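Local structure of putative glucarate dehydratase (Pseudomonas fluorescens, 4IT1) at residues I46-A51 with R424-V429; N149-D154 with I396-G401; L337-H342 with V361-Y366. The protein probably catalyses the magnesium-dependent dehydration of D-glucarate to 5-dehydro-4-deoxy-D-glucarate, as a member of the mandelate racemase/muconate lactonizing enzyme family. All coordinates share one frame; numbering follows the deposited sequence.

Interaction 1. Residues I46-A51 with R424-V429; sequences IHEPFA and RQRDDV. With TLA (L(+)-tartaric acid), chain F.
The His47 ring and the Arg426 guanidinium meet obliquely, with His47 NE2 3.6 Å from Arg426 NH2. Both turn an edge to the bound tartrate, which probably comes from the crystallisation liquor. Tartrate C4 lies in the plane of the His47 ring. Here His47 NE2 gives a nearly straight hydrogen bond to tartrate O41 (2.9 Å, 166°) and a weak one to O4 of the same carboxylate. Near the guanidinium plane, tartrate O2 accepts from Arg426 NH2 at 2.8 Å. Asp428 takes another part of that edge side-on. Arg426 NE reaches Asp428 OD1 at 2.8 Å and Arg426 NH2 reaches Asp428 OD2 at 3.0 Å, both on the syn side. This paired salt bridge fixes the rotation of the guanidinium. The other ring nitrogen, His47 ND1, bonds to Asp37, and Asp428 OD2 also accepts from Asn42.

The arrangement belongs to the two-domain architecture of the enolase superfamily. Residues 46-51 lead into strand 50-60 of the N-terminal capping domain, and the C-terminal part of the chain returns to pack on it beside the active site. The side chain of His47 is about 7 Å from that of Lys215, a predicted proton acceptor. With an alanine in place of Asp428, the Arg426 guanidinium would probably be freer to turn away from the tartrate, and Asn42 would lose one of its acceptors.

Further along, Glu48 OE2 receives Asp427 N at 2.8 Å in an almost linear bond (174°), from above the carboxylate plane. With CG beside its backbone N (chi1 -75°), the Glu48 chain extends across to this N-H. Water 1 donates to Glu48 OE1. Ile46 N makes a weak bond to Asp428 O, while Asp427 OD1 caps helix 428-433 through Arg430 N.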
ATOM      1  N   ILE A  46     -26.852  15.103  20.015  1.00 50.50           N
ATOM      2  CA  ILE A  46     -27.832  15.107  18.931  1.00 47.35           C
ATOM      3  C   ILE A  46     -27.401  16.030  17.803  1.00 52.20           C
ATOM      4  O   ILE A  46     -26.816  17.090  18.037  1.00 50.20           O
ATOM      5  CB  ILE A  46     -29.244  15.526  19.412  1.00 47.54           C
ATOM      6  CG1 ILE A  46     -30.287  15.233  18.317  1.00 53.58           C
ATOM      7  CG2 ILE A  46     -29.267  16.999  19.813  1.00 50.08           C
ATOM      8  CD1 ILE A  46     -31.723  15.243  18.791  1.00 37.45           C
ATOM      9  N   HIS A  47     -27.714  15.614  16.581  1.00 55.69           N
ATOM     10  CA  HIS A  47     -27.393  16.380  15.390  1.00 57.34           C
ATOM     11  C   HIS A  47     -28.097  17.731  15.364  1.00 51.07           C
ATOM     12  O   HIS A  47     -29.211  17.889  15.884  1.00 52.68           O
ATOM     13  CB  HIS A  47     -27.764  15.582  14.138  1.00 54.64           C
ATOM     14  CG  HIS A  47     -26.785  14.504  13.792  1.00 66.15           C
ATOM     15  ND1 HIS A  47     -26.270  14.347  12.522  1.00 67.91           N
ATOM     16  CD2 HIS A  47     -26.219  13.533  14.550  1.00 51.34           C
ATOM     17  CE1 HIS A  47     -25.440  13.320  12.510  1.00 61.07           C
ATOM     18  NE2 HIS A  47     -25.389  12.811  13.728  1.00 55.03           N
ATOM     19  N   GLU A  48     -27.419  18.695  14.757  1.00 50.44           N
ATOM     20  CA  GLU A  48     -27.987  19.993  14.446  1.00 55.32           C
ATOM     21  C   GLU A  48     -28.889  19.871  13.206  1.00 68.35           C
ATOM     22  O   GLU A  48     -28.683  18.977  12.378  1.00 61.70           O
ATOM     23  CB  GLU A  48     -26.848  20.976  14.190  1.00 49.94           C
ATOM     24  CG  GLU A  48     -26.145  21.405  15.468  1.00 57.12           C
ATOM     25  CD  GLU A  48     -24.729  21.866  15.221  1.00 61.36           C
ATOM     26  OE1 GLU A  48     -24.513  23.092  15.164  1.00 68.40           O
ATOM     27  OE2 GLU A  48     -23.834  21.005  15.076  1.00 60.54           O
ATOM     28  N   PRO A  49     -29.890  20.765  13.068  1.00 74.09           N
ATOM     29  CA  PRO A  49     -30.760  20.713  11.886  1.00 68.17           C
ATOM     30  C   PRO A  49     -30.002  20.856  10.564  1.00 68.48           C
ATOM     31  O   PRO A  49     -30.568  20.573   9.504  1.00 69.98           O
ATOM     32  CB  PRO A  49     -31.719  21.891  12.097  1.00 72.34           C
ATOM     33  CG  PRO A  49     -31.019  22.790  13.062  1.00 82.60           C
ATOM     34  CD  PRO A  49     -30.266  21.866  13.970  1.00 75.44           C
ATOM     35  N   PHE A  50     -28.738  21.280  10.627  1.00 56.62           N
ATOM     36  CA  PHE A  50     -27.882  21.300   9.437  1.00 57.20           C
ATOM     37  C   PHE A  50     -26.547  20.620   9.687  1.00 66.07           C
ATOM     38  O   PHE A  50     -26.123  20.465  10.832  1.00 67.00           O
ATOM     39  CB  PHE A  50     -27.698  22.722   8.898  1.00 59.35           C
ATOM     40  CG  PHE A  50     -28.995  23.393   8.551  1.00 67.19           C
ATOM     41  CD1 PHE A  50     -29.571  23.213   7.295  1.00 70.00           C
ATOM     42  CD2 PHE A  50     -29.665  24.176   9.490  1.00 60.14           C
ATOM     43  CE1 PHE A  50     -30.782  23.816   6.978  1.00 70.29           C
ATOM     44  CE2 PHE A  50     -30.876  24.781   9.179  1.00 64.94           C
ATOM     45  CZ  PHE A  50     -31.436  24.601   7.919  1.00 66.17           C
ATOM     46  N   ALA A  51     -25.911  20.195   8.598  1.00 61.68           N
ATOM     47  CA  ALA A  51     -24.604  19.560   8.642  1.00 56.12           C
ATOM     48  C   ALA A  51     -23.767  20.087   7.482  1.00 54.33           C
ATOM     49  O   ALA A  51     -24.293  20.348   6.400  1.00 60.83           O
ATOM     50  CB  ALA A  51     -24.742  18.044   8.580  1.00 59.05           C
ATOM     51  N   ARG A 424     -20.814  26.819  11.763  1.00 60.86           N
ATOM     52  CA  ARG A 424     -19.473  26.834  11.159  1.00 66.18           C
ATOM     53  C   ARG A 424     -18.589  25.679  11.650  1.00 60.79           C
ATOM     54  O   ARG A 424     -17.541  25.385  11.055  1.00 58.13           O
ATOM     55  CB  ARG A 424     -18.785  28.188  11.378  1.00 71.48           C
ATOM     56  CG  ARG A 424     -19.430  29.359  10.642  1.00 81.96           C
ATOM     57  CD  ARG A 424     -19.444  29.149   9.131  1.00 81.31           C
ATOM     58  NE  ARG A 424     -20.209  30.179   8.425  1.00 79.44           N
ATOM     59  CZ  ARG A 424     -21.530  30.165   8.246  1.00 75.66           C
ATOM     60  NH1 ARG A 424     -22.276  29.175   8.725  1.00 69.66           N
ATOM     61  NH2 ARG A 424     -22.110  31.157   7.588  1.00 83.14           N
ATOM     62  N   GLN A 425     -19.026  25.044  12.738  1.00 58.11           N
ATOM     63  CA  GLN A 425     -18.407  23.840  13.286  1.00 54.41           C
ATOM     64  C   GLN A 425     -19.479  23.001  13.953  1.00 53.05           C
ATOM     65  O   GLN A 425     -20.289  23.523  14.708  1.00 50.47           O
ATOM     66  CB  GLN A 425     -17.345  24.195  14.315  1.00 57.60           C
ATOM     67  CG  GLN A 425     -15.956  24.374  13.732  1.00 69.21           C
ATOM     68  CD  GLN A 425     -14.865  24.166  14.769  1.00 77.64           C
ATOM     69  OE1 GLN A 425     -14.272  25.129  15.267  1.00 63.45           O
ATOM     70  NE2 GLN A 425     -14.605  22.902  15.109  1.00 60.05           N
ATOM     71  N   ARG A 426     -19.489  21.703  13.673  1.00 55.62           N
ATOM     72  CA  ARG A 426     -20.480  20.799  14.264  1.00 50.98           C
ATOM     73  C   ARG A 426     -20.321  20.712  15.784  1.00 47.48           C
ATOM     74  O   ARG A 426     -19.199  20.680  16.286  1.00 49.07           O
ATOM     75  CB  ARG A 426     -20.344  19.411  13.641  1.00 46.10           C
ATOM     76  CG  ARG A 426     -21.154  18.320  14.314  1.00 45.46           C
ATOM     77  CD  ARG A 426     -20.793  16.991  13.680  1.00 51.96           C
ATOM     78  NE  ARG A 426     -21.514  15.869  14.265  1.00 45.96           N
ATOM     79  CZ  ARG A 426     -21.319  14.604  13.913  1.00 48.45           C
ATOM     80  NH1 ARG A 426     -20.414  14.304  12.988  1.00 50.42           N
ATOM     81  NH2 ARG A 426     -22.022  13.641  14.490  1.00 50.70           N
ATOM     82  N   ASP A 427     -21.451  20.667  16.495  1.00 48.52           N
ATOM     83  CA  ASP A 427     -21.468  20.530  17.945  1.00 39.16           C
ATOM     84  C   ASP A 427     -22.703  19.821  18.461  1.00 42.45           C
ATOM     85  O   ASP A 427     -23.662  20.459  18.909  1.00 46.25           O
ATOM     86  CB  ASP A 427     -21.349  21.889  18.633  1.00 43.75           C
ATOM     87  CG  ASP A 427     -20.803  21.780  20.064  1.00 50.83           C
ATOM     88  OD1 ASP A 427     -21.066  20.762  20.756  1.00 48.46           O
ATOM     89  OD2 ASP A 427     -20.109  22.724  20.496  1.00 48.02           O
ATOM     90  N   ASP A 428     -22.664  18.495  18.441  1.00 44.48           N
ATOM     91  CA  ASP A 428     -23.776  17.707  18.954  1.00 47.12           C
ATOM     92  C   ASP A 428     -23.990  17.956  20.452  1.00 48.00           C
ATOM     93  O   ASP A 428     -25.100  17.771  20.973  1.00 49.68           O
ATOM     94  CB  ASP A 428     -23.552  16.214  18.694  1.00 45.59           C
ATOM     95  CG  ASP A 428     -23.373  15.880  17.217  1.00 59.06           C
ATOM     96  OD1 ASP A 428     -23.033  16.779  16.408  1.00 52.78           O
ATOM     97  OD2 ASP A 428     -23.549  14.689  16.870  1.00 62.42           O
ATOM     98  N   VAL A 429     -22.922  18.367  21.137  1.00 48.32           N
ATOM     99  CA  VAL A 429     -22.967  18.571  22.584  1.00 43.24           C
ATOM    100  C   VAL A 429     -23.717  19.860  22.924  1.00 44.67           C
ATOM    101  O   VAL A 429     -24.654  19.829  23.724  1.00 43.79           O
ATOM    102  CB  VAL A 429     -21.560  18.582  23.234  1.00 46.49           C
ATOM    103  CG1 VAL A 429     -21.681  18.621  24.751  1.00 47.47           C
ATOM    104  CG2 VAL A 429     -20.747  17.372  22.804  1.00 45.33           C
TER
HETATM  105  O1  TLA F 502     -19.437   8.057  13.849  1.00 80.82           O
HETATM  106  O11 TLA F 502     -19.127   9.399  15.511  1.00 77.45           O
HETATM  107  C1  TLA F 502     -19.707   9.082  14.468  1.00 76.04           C
HETATM  108  C2  TLA F 502     -20.785   9.953  13.946  1.00 66.56           C
HETATM  109  O2  TLA F 502     -20.658  11.198  14.573  1.00 60.82           O
HETATM  110  C3  TLA F 502     -22.105   9.363  14.364  1.00 69.21           C
HETATM  111  O3  TLA F 502     -22.077   9.175  15.764  1.00 67.73           O
HETATM  112  C4  TLA F 502     -23.170  10.351  14.065  1.00 64.53           C
HETATM  113  O4  TLA F 502     -23.113  10.949  12.996  1.00 66.94           O
HETATM  114  O41 TLA F 502     -24.018  10.562  14.918  1.00 50.22           O
HETATM  115  O   HOH W   1     -22.266  24.345  15.884  1.00 56.22           O

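Interaction 2. Residues N149-D154 with I396-G401; sequences NVPLVD and ITRAPG
Pro151 lies over one face of the Arg398 guanidinium, with Pro151 CD above the centre of the group and 3.6 Å from Arg398 CZ. The arginine chain is bent at chi2 and chi3 (-60° and -51°), which folds the guanidinium back over the proline ring. The bend also takes Arg398 NH2 to Asp154 OD2, 3.0 Å away. This salt bridge uses the syn lone pair of the carboxylate, but the oxygen is tilted about 30° from the guanidinium plane, so the bond is not an in-plane one. Asp91 of the second subunit packs against both Asp154 and Arg398.

Next to this pair the backbones join in a single parallel bridge between Pro151 and Gly401. Gly401 N donates to Val150 O at 3.0 Å, and Leu152 N donates to Gly401 O at 3.1 Å. Gly401 has positive phi, which favours glycine. The bonds come from the residues flanking Pro151, while its CA and CB sit against carbonyl oxygens, with Pro151 CA 3.3 Å from Ala399 O and Pro151 CB 3.4 Å from Thr397 O. Thr397 OG1 accepts from Ala399 N, an ST turn that shapes the opposing loop.

At one end, Asn149 and Pro400 run side by side, Asn149 ND2 lying 3.3 Å from Pro400 CG. On the side of helix 348-360, Val153 CG1 meets Ile396 CG2 at 4.0 Å. Leu152 and Ile396 both continue onto His356 of that helix, and His356 ND1 bonds to Val153 N.

The contact ties together two loops. Residues 149-154 lie where the chain passes from the capping domain to the first barrel strand, 163-170. Residues 396-401 follow strand 393-395, which pairs antiparallel with it, as in the modified barrel of the enolase superfamily.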
ATOM      1  N   ASN A 149     -10.262   8.093 -19.536  1.00 75.79           N
ATOM      2  CA  ASN A 149     -11.568   7.590 -19.970  1.00 79.59           C
ATOM      3  C   ASN A 149     -11.972   6.294 -19.248  1.00 81.65           C
ATOM      4  O   ASN A 149     -13.008   5.695 -19.552  1.00 81.24           O
ATOM      5  CB  ASN A 149     -11.587   7.423 -21.502  1.00 84.84           C
ATOM      6  CG  ASN A 149     -12.988   7.293 -22.076  1.00 80.96           C
ATOM      7  OD1 ASN A 149     -13.162   6.780 -23.181  1.00 85.18           O
ATOM      8  ND2 ASN A 149     -13.989   7.754 -21.335  1.00 74.56           N
ATOM      9  N   VAL A 150     -11.157   5.889 -18.274  1.00 78.27           N
ATOM     10  CA  VAL A 150     -11.390   4.667 -17.498  1.00 72.73           C
ATOM     11  C   VAL A 150     -12.040   4.987 -16.151  1.00 66.79           C
ATOM     12  O   VAL A 150     -11.847   6.084 -15.630  1.00 71.46           O
ATOM     13  CB  VAL A 150     -10.080   3.879 -17.268  1.00 76.09           C
ATOM     14  CG1 VAL A 150      -9.522   3.369 -18.591  1.00 86.33           C
ATOM     15  CG2 VAL A 150      -9.045   4.726 -16.535  1.00 76.83           C
ATOM     16  N   PRO A 151     -12.824   4.042 -15.588  1.00 60.49           N
ATOM     17  CA  PRO A 151     -13.360   4.282 -14.241  1.00 55.33           C
ATOM     18  C   PRO A 151     -12.229   4.367 -13.221  1.00 54.69           C
ATOM     19  O   PRO A 151     -11.142   3.828 -13.458  1.00 59.24           O
ATOM     20  CB  PRO A 151     -14.258   3.065 -13.980  1.00 56.86           C
ATOM     21  CG  PRO A 151     -13.837   2.033 -14.969  1.00 59.36           C
ATOM     22  CD  PRO A 151     -13.317   2.780 -16.164  1.00 61.50           C
ATOM     23  N   LEU A 152     -12.471   5.060 -12.109  1.00 59.65           N
ATOM     24  CA  LEU A 152     -11.397   5.368 -11.160  1.00 66.54           C
ATOM     25  C   LEU A 152     -10.730   4.082 -10.672  1.00 56.02           C
ATOM     26  O   LEU A 152      -9.506   3.977 -10.662  1.00 52.27           O
ATOM     27  CB  LEU A 152     -11.920   6.205  -9.982  1.00 71.60           C
ATOM     28  CG  LEU A 152     -10.924   7.084  -9.211  1.00 67.89           C
ATOM     29  CD1 LEU A 152     -11.667   8.145  -8.417  1.00 77.86           C
ATOM     30  CD2 LEU A 152     -10.020   6.283  -8.286  1.00 64.65           C
ATOM     31  N   VAL A 153     -11.558   3.103 -10.317  1.00 54.70           N
ATOM     32  CA  VAL A 153     -11.108   1.801  -9.828  1.00 59.70           C
ATOM     33  C   VAL A 153      -9.950   1.178 -10.641  1.00 69.88           C
ATOM     34  O   VAL A 153      -9.106   0.472 -10.078  1.00 61.15           O
ATOM     35  CB  VAL A 153     -12.309   0.840  -9.691  1.00 60.19           C
ATOM     36  CG1 VAL A 153     -12.918   0.507 -11.053  1.00 63.96           C
ATOM     37  CG2 VAL A 153     -11.920  -0.414  -8.925  1.00 63.45           C
ATOM     38  N   ASP A 154      -9.898   1.473 -11.945  1.00 67.06           N
ATOM     39  CA  ASP A 154      -8.859   0.939 -12.833  1.00 63.05           C
ATOM     40  C   ASP A 154      -7.473   1.504 -12.535  1.00 69.69           C
ATOM     41  O   ASP A 154      -6.457   0.833 -12.763  1.00 63.64           O
ATOM     42  CB  ASP A 154      -9.232   1.150 -14.310  1.00 78.81           C
ATOM     43  CG  ASP A 154     -10.354   0.209 -14.785  1.00 87.07           C
ATOM     44  OD1 ASP A 154     -10.785  -0.682 -14.016  1.00 85.63           O
ATOM     45  OD2 ASP A 154     -10.807   0.362 -15.941  1.00 78.03           O
ATOM     46  N   ILE A 396     -20.539  -0.312  -9.667  1.00 56.05           N
ATOM     47  CA  ILE A 396     -19.350   0.262 -10.294  1.00 66.06           C
ATOM     48  C   ILE A 396     -19.474   0.040 -11.801  1.00 76.26           C
ATOM     49  O   ILE A 396     -19.624  -1.098 -12.258  1.00 79.75           O
ATOM     50  CB  ILE A 396     -18.038  -0.370  -9.753  1.00 63.31           C
ATOM     51  CG1 ILE A 396     -18.001  -0.337  -8.221  1.00 71.69           C
ATOM     52  CG2 ILE A 396     -16.804   0.305 -10.350  1.00 61.63           C
ATOM     53  CD1 ILE A 396     -18.040   1.052  -7.613  1.00 71.61           C
ATOM     54  N   THR A 397     -19.416   1.129 -12.563  1.00 71.95           N
ATOM     55  CA  THR A 397     -19.618   1.072 -14.012  1.00 70.83           C
ATOM     56  C   THR A 397     -18.354   1.436 -14.792  1.00 72.13           C
ATOM     57  O   THR A 397     -17.276   1.596 -14.215  1.00 76.04           O
ATOM     58  CB  THR A 397     -20.789   1.973 -14.471  1.00 66.53           C
ATOM     59  OG1 THR A 397     -20.355   3.338 -14.555  1.00 67.13           O
ATOM     60  CG2 THR A 397     -21.980   1.861 -13.518  1.00 66.76           C
ATOM     61  N   ARG A 398     -18.502   1.564 -16.108  1.00 73.07           N
ATOM     62  CA  ARG A 398     -17.385   1.893 -16.989  1.00 80.39           C
ATOM     63  C   ARG A 398     -17.244   3.402 -17.219  1.00 74.12           C
ATOM     64  O   ARG A 398     -16.305   3.843 -17.898  1.00 69.29           O
ATOM     65  CB  ARG A 398     -17.507   1.139 -18.328  1.00 86.03           C
ATOM     66  CG  ARG A 398     -17.327  -0.378 -18.248  1.00 74.40           C
ATOM     67  CD  ARG A 398     -15.957  -0.785 -17.711  1.00 70.05           C
ATOM     68  NE  ARG A 398     -14.852  -0.133 -18.417  1.00 65.37           N
ATOM     69  CZ  ARG A 398     -13.570  -0.245 -18.075  1.00 70.19           C
ATOM     70  NH1 ARG A 398     -12.636   0.386 -18.777  1.00 66.09           N
ATOM     71  NH2 ARG A 398     -13.219  -0.982 -17.029  1.00 71.57           N
ATOM     72  N   ALA A 399     -18.172   4.180 -16.651  1.00 71.49           N
ATOM     73  CA  ALA A 399     -18.123   5.651 -16.694  1.00 61.17           C
ATOM     74  C   ALA A 399     -16.771   6.164 -16.195  1.00 67.58           C
ATOM     75  O   ALA A 399     -16.235   5.628 -15.212  1.00 64.78           O
ATOM     76  CB  ALA A 399     -19.252   6.245 -15.871  1.00 51.30           C
ATOM     77  N   PRO A 400     -16.211   7.191 -16.875  1.00 71.59           N
ATOM     78  CA  PRO A 400     -14.886   7.738 -16.537  1.00 71.20           C
ATOM     79  C   PRO A 400     -14.828   8.313 -15.116  1.00 74.97           C
ATOM     80  O   PRO A 400     -15.777   8.965 -14.661  1.00 61.23           O
ATOM     81  CB  PRO A 400     -14.678   8.854 -17.571  1.00 71.14           C
ATOM     82  CG  PRO A 400     -15.674   8.597 -18.648  1.00 75.03           C
ATOM     83  CD  PRO A 400     -16.841   7.938 -17.978  1.00 75.06           C
ATOM     84  N   GLY A 401     -13.719   8.056 -14.428  1.00 75.34           N
ATOM     85  CA  GLY A 401     -13.539   8.481 -13.041  1.00 62.97           C
ATOM     86  C   GLY A 401     -14.638   8.001 -12.119  1.00 67.04           C
ATOM     87  O   GLY A 401     -14.987   6.817 -12.110  1.00 75.37           O
TER

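Interaction 3. Residues L337-H342 with V361-Y366; sequences LGVSMH and VPNLDY
Asp365 places CG beside its backbone N (chi1 -62°), which brings OD2 to Val339 N. The bond is 2.9 Å long and uses the anti lone pair of the carboxylate. In return, Asp365 N donates to Val339 O at 3.0 Å, nearly along the C=O axis. Asp365 thus grips both polar backbone atoms of Val339. Strand 338-341 is the last parallel strand of the modified (β/α)7β barrel of the enolase superfamily. Strand 311-314 bonds to one flank of it, and residues 361-366, which follow helix 348-360, take up the other as an irregular loop.

Water 2 gives hydrogen bonds to Asp365 OD2 and Leu337 O and accepts one from Asn363 ND2. The same amide nitrogen also donates to Ala329 O. Val339 O lies at the edge of the Tyr366 ring, near its plane. Gly338 suits this spot, because a CB would come tightly against Tyr366 CE1. On the buried side, the Met341 methyl CE lies 4.4 Å from Val361 CG2 and 4.5 Å from Leu364 CD1. The strand runs on to His342, a predicted proton acceptor. Leu364 CD1 also packs on the strand backbone, 4.0 Å from Ser340 CA.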
ATOM      1  N   LEU A 337      -6.691  -8.986  10.296  1.00 40.39           N
ATOM      2  CA  LEU A 337      -7.826  -8.171  10.736  1.00 45.00           C
ATOM      3  C   LEU A 337      -8.833  -8.052   9.602  1.00 41.83           C
ATOM      4  O   LEU A 337      -8.445  -7.962   8.436  1.00 43.09           O
ATOM      5  CB  LEU A 337      -7.359  -6.767  11.158  1.00 46.49           C
ATOM      6  CG  LEU A 337      -6.212  -6.615  12.169  1.00 51.52           C
ATOM      7  CD1 LEU A 337      -5.909  -5.143  12.402  1.00 47.24           C
ATOM      8  CD2 LEU A 337      -6.494  -7.318  13.498  1.00 51.08           C
ATOM      9  N   GLY A 338     -10.119  -8.044   9.939  1.00 40.81           N
ATOM     10  CA  GLY A 338     -11.160  -7.764   8.947  1.00 48.56           C
ATOM     11  C   GLY A 338     -11.140  -6.295   8.546  1.00 52.27           C
ATOM     12  O   GLY A 338     -10.768  -5.440   9.351  1.00 49.18           O
ATOM     13  N   VAL A 339     -11.512  -6.001   7.300  1.00 50.70           N
ATOM     14  CA  VAL A 339     -11.656  -4.617   6.842  1.00 52.88           C
ATOM     15  C   VAL A 339     -13.028  -4.375   6.240  1.00 57.88           C
ATOM     16  O   VAL A 339     -13.604  -5.260   5.606  1.00 55.88           O
ATOM     17  CB  VAL A 339     -10.661  -4.213   5.743  1.00 53.57           C
ATOM     18  CG1 VAL A 339     -10.096  -2.830   6.043  1.00 55.42           C
ATOM     19  CG2 VAL A 339      -9.563  -5.242   5.581  1.00 51.98           C
ATOM     20  N   SER A 340     -13.525  -3.158   6.438  1.00 54.48           N
ATOM     21  CA  SER A 340     -14.721  -2.667   5.780  1.00 51.52           C
ATOM     22  C   SER A 340     -14.563  -1.159   5.657  1.00 53.99           C
ATOM     23  O   SER A 340     -13.668  -0.575   6.259  1.00 54.06           O
ATOM     24  CB  SER A 340     -15.964  -3.030   6.585  1.00 57.16           C
ATOM     25  OG  SER A 340     -17.143  -2.707   5.873  1.00 60.31           O
ATOM     26  N   MET A 341     -15.419  -0.527   4.868  1.00 56.61           N
ATOM     27  CA  MET A 341     -15.274   0.893   4.593  1.00 52.29           C
ATOM     28  C   MET A 341     -16.409   1.656   5.272  1.00 50.89           C
ATOM     29  O   MET A 341     -17.424   1.065   5.645  1.00 47.20           O
ATOM     30  CB  MET A 341     -15.282   1.122   3.086  1.00 57.94           C
ATOM     31  CG  MET A 341     -14.226   2.083   2.586  1.00 68.21           C
ATOM     32  SD  MET A 341     -12.575   1.372   2.592  1.00 82.90           S
ATOM     33  CE  MET A 341     -12.861  -0.223   1.823  1.00 83.37           C
ATOM     34  N   HIS A 342     -16.228   2.963   5.446  1.00 44.72           N
ATOM     35  CA  HIS A 342     -17.194   3.785   6.176  1.00 48.37           C
ATOM     36  C   HIS A 342     -17.162   5.221   5.665  1.00 45.38           C
ATOM     37  O   HIS A 342     -16.134   5.687   5.168  1.00 44.68           O
ATOM     38  CB  HIS A 342     -16.905   3.744   7.690  1.00 47.39           C
ATOM     39  CG  HIS A 342     -17.535   4.866   8.464  1.00 50.04           C
ATOM     40  ND1 HIS A 342     -17.051   6.156   8.431  1.00 46.92           N
ATOM     41  CD2 HIS A 342     -18.608   4.891   9.289  1.00 48.76           C
ATOM     42  CE1 HIS A 342     -17.804   6.929   9.194  1.00 46.22           C
ATOM     43  NE2 HIS A 342     -18.757   6.186   9.726  1.00 46.95           N
ATOM     44  N   VAL A 361     -10.381  -3.586  -3.531  1.00 51.20           N
ATOM     45  CA  VAL A 361      -9.742  -4.346  -2.454  1.00 57.18           C
ATOM     46  C   VAL A 361     -10.260  -5.780  -2.381  1.00 56.16           C
ATOM     47  O   VAL A 361     -11.474  -6.007  -2.277  1.00 52.52           O
ATOM     48  CB  VAL A 361      -9.734  -3.626  -1.067  1.00 57.12           C
ATOM     49  CG1 VAL A 361      -9.078  -2.250  -1.182  1.00 52.39           C
ATOM     50  CG2 VAL A 361     -11.124  -3.517  -0.462  1.00 52.37           C
ATOM     51  N   PRO A 362      -9.330  -6.749  -2.455  1.00 54.55           N
ATOM     52  CA  PRO A 362      -9.668  -8.169  -2.471  1.00 52.47           C
ATOM     53  C   PRO A 362     -10.320  -8.561  -1.164  1.00 56.38           C
ATOM     54  O   PRO A 362     -11.314  -9.289  -1.163  1.00 55.59           O
ATOM     55  CB  PRO A 362      -8.304  -8.859  -2.600  1.00 57.31           C
ATOM     56  CG  PRO A 362      -7.383  -7.815  -3.136  1.00 56.45           C
ATOM     57  CD  PRO A 362      -7.876  -6.530  -2.541  1.00 55.94           C
ATOM     58  N   ASN A 363      -9.769  -8.051  -0.063  1.00 58.31           N
ATOM     59  CA  ASN A 363     -10.231  -8.419   1.270  1.00 49.48           C
ATOM     60  C   ASN A 363     -11.267  -7.460   1.868  1.00 50.54           C
ATOM     61  O   ASN A 363     -11.023  -6.808   2.876  1.00 63.45           O
ATOM     62  CB  ASN A 363      -9.045  -8.671   2.216  1.00 51.84           C
ATOM     63  CG  ASN A 363      -8.193  -7.434   2.451  1.00 53.31           C
ATOM     64  OD1 ASN A 363      -7.868  -6.688   1.522  1.00 49.70           O
ATOM     65  ND2 ASN A 363      -7.817  -7.217   3.711  1.00 48.48           N
ATOM     66  N   LEU A 364     -12.427  -7.384   1.223  1.00 55.76           N
ATOM     67  CA  LEU A 364     -13.586  -6.682   1.763  1.00 52.56           C
ATOM     68  C   LEU A 364     -14.454  -7.672   2.541  1.00 57.12           C
ATOM     69  O   LEU A 364     -15.166  -8.487   1.954  1.00 60.92           O
ATOM     70  CB  LEU A 364     -14.389  -6.015   0.638  1.00 54.46           C
ATOM     71  CG  LEU A 364     -15.583  -5.134   1.028  1.00 56.13           C
ATOM     72  CD1 LEU A 364     -15.165  -4.054   2.014  1.00 58.65           C
ATOM     73  CD2 LEU A 364     -16.229  -4.503  -0.200  1.00 55.16           C
ATOM     74  N   ASP A 365     -14.401  -7.580   3.865  1.00 56.62           N
ATOM     75  CA  ASP A 365     -14.917  -8.635   4.734  1.00 56.66           C
ATOM     76  C   ASP A 365     -16.362  -8.468   5.184  1.00 59.45           C
ATOM     77  O   ASP A 365     -17.004  -9.443   5.582  1.00 65.89           O
ATOM     78  CB  ASP A 365     -13.998  -8.803   5.944  1.00 50.18           C
ATOM     79  CG  ASP A 365     -12.606  -9.228   5.548  1.00 60.02           C
ATOM     80  OD1 ASP A 365     -12.472 -10.328   4.972  1.00 61.87           O
ATOM     81  OD2 ASP A 365     -11.648  -8.465   5.798  1.00 49.01           O
ATOM     82  N   TYR A 366     -16.867  -7.239   5.136  1.00 55.71           N
ATOM     83  CA  TYR A 366     -18.232  -6.943   5.578  1.00 49.07           C
ATOM     84  C   TYR A 366     -18.817  -5.835   4.719  1.00 50.89           C
ATOM     85  O   TYR A 366     -18.085  -5.125   4.030  1.00 53.28           O
ATOM     86  CB  TYR A 366     -18.263  -6.508   7.048  1.00 44.21           C
ATOM     87  CG  TYR A 366     -17.674  -7.495   8.029  1.00 48.03           C
ATOM     88  CD1 TYR A 366     -16.304  -7.490   8.324  1.00 45.44           C
ATOM     89  CD2 TYR A 366     -18.485  -8.420   8.680  1.00 47.61           C
ATOM     90  CE1 TYR A 366     -15.761  -8.392   9.230  1.00 49.02           C
ATOM     91  CE2 TYR A 366     -17.951  -9.329   9.587  1.00 55.99           C
ATOM     92  CZ  TYR A 366     -16.590  -9.309   9.859  1.00 49.78           C
ATOM     93  OH  TYR A 366     -16.067 -10.206  10.758  1.00 49.86           O
TER
HETATM   94  O   HOH W   2      -8.996  -8.515   6.043  1.00 43.56           O

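Interactions 1 and 3 lie on opposite sides of the chain's centre, with nearest atoms about 9 Å apart, and both border the active site. Interaction 3 belongs to the barrel and holds His342, a predicted proton acceptor. Interaction 1 belongs to the capping side, where the Arg426 side chain is about 9 Å from that of His342. The bound magnesium lies about 10 Å from the Arg426 side chain and about 11 Å from that of Ser340. Interaction 2 is away from these sites. Its centre is about 35 Å from that of interaction 1. It comes within about 6 Å of interaction 3, nearest atoms, and helix 348-360 has side-chain contacts with both.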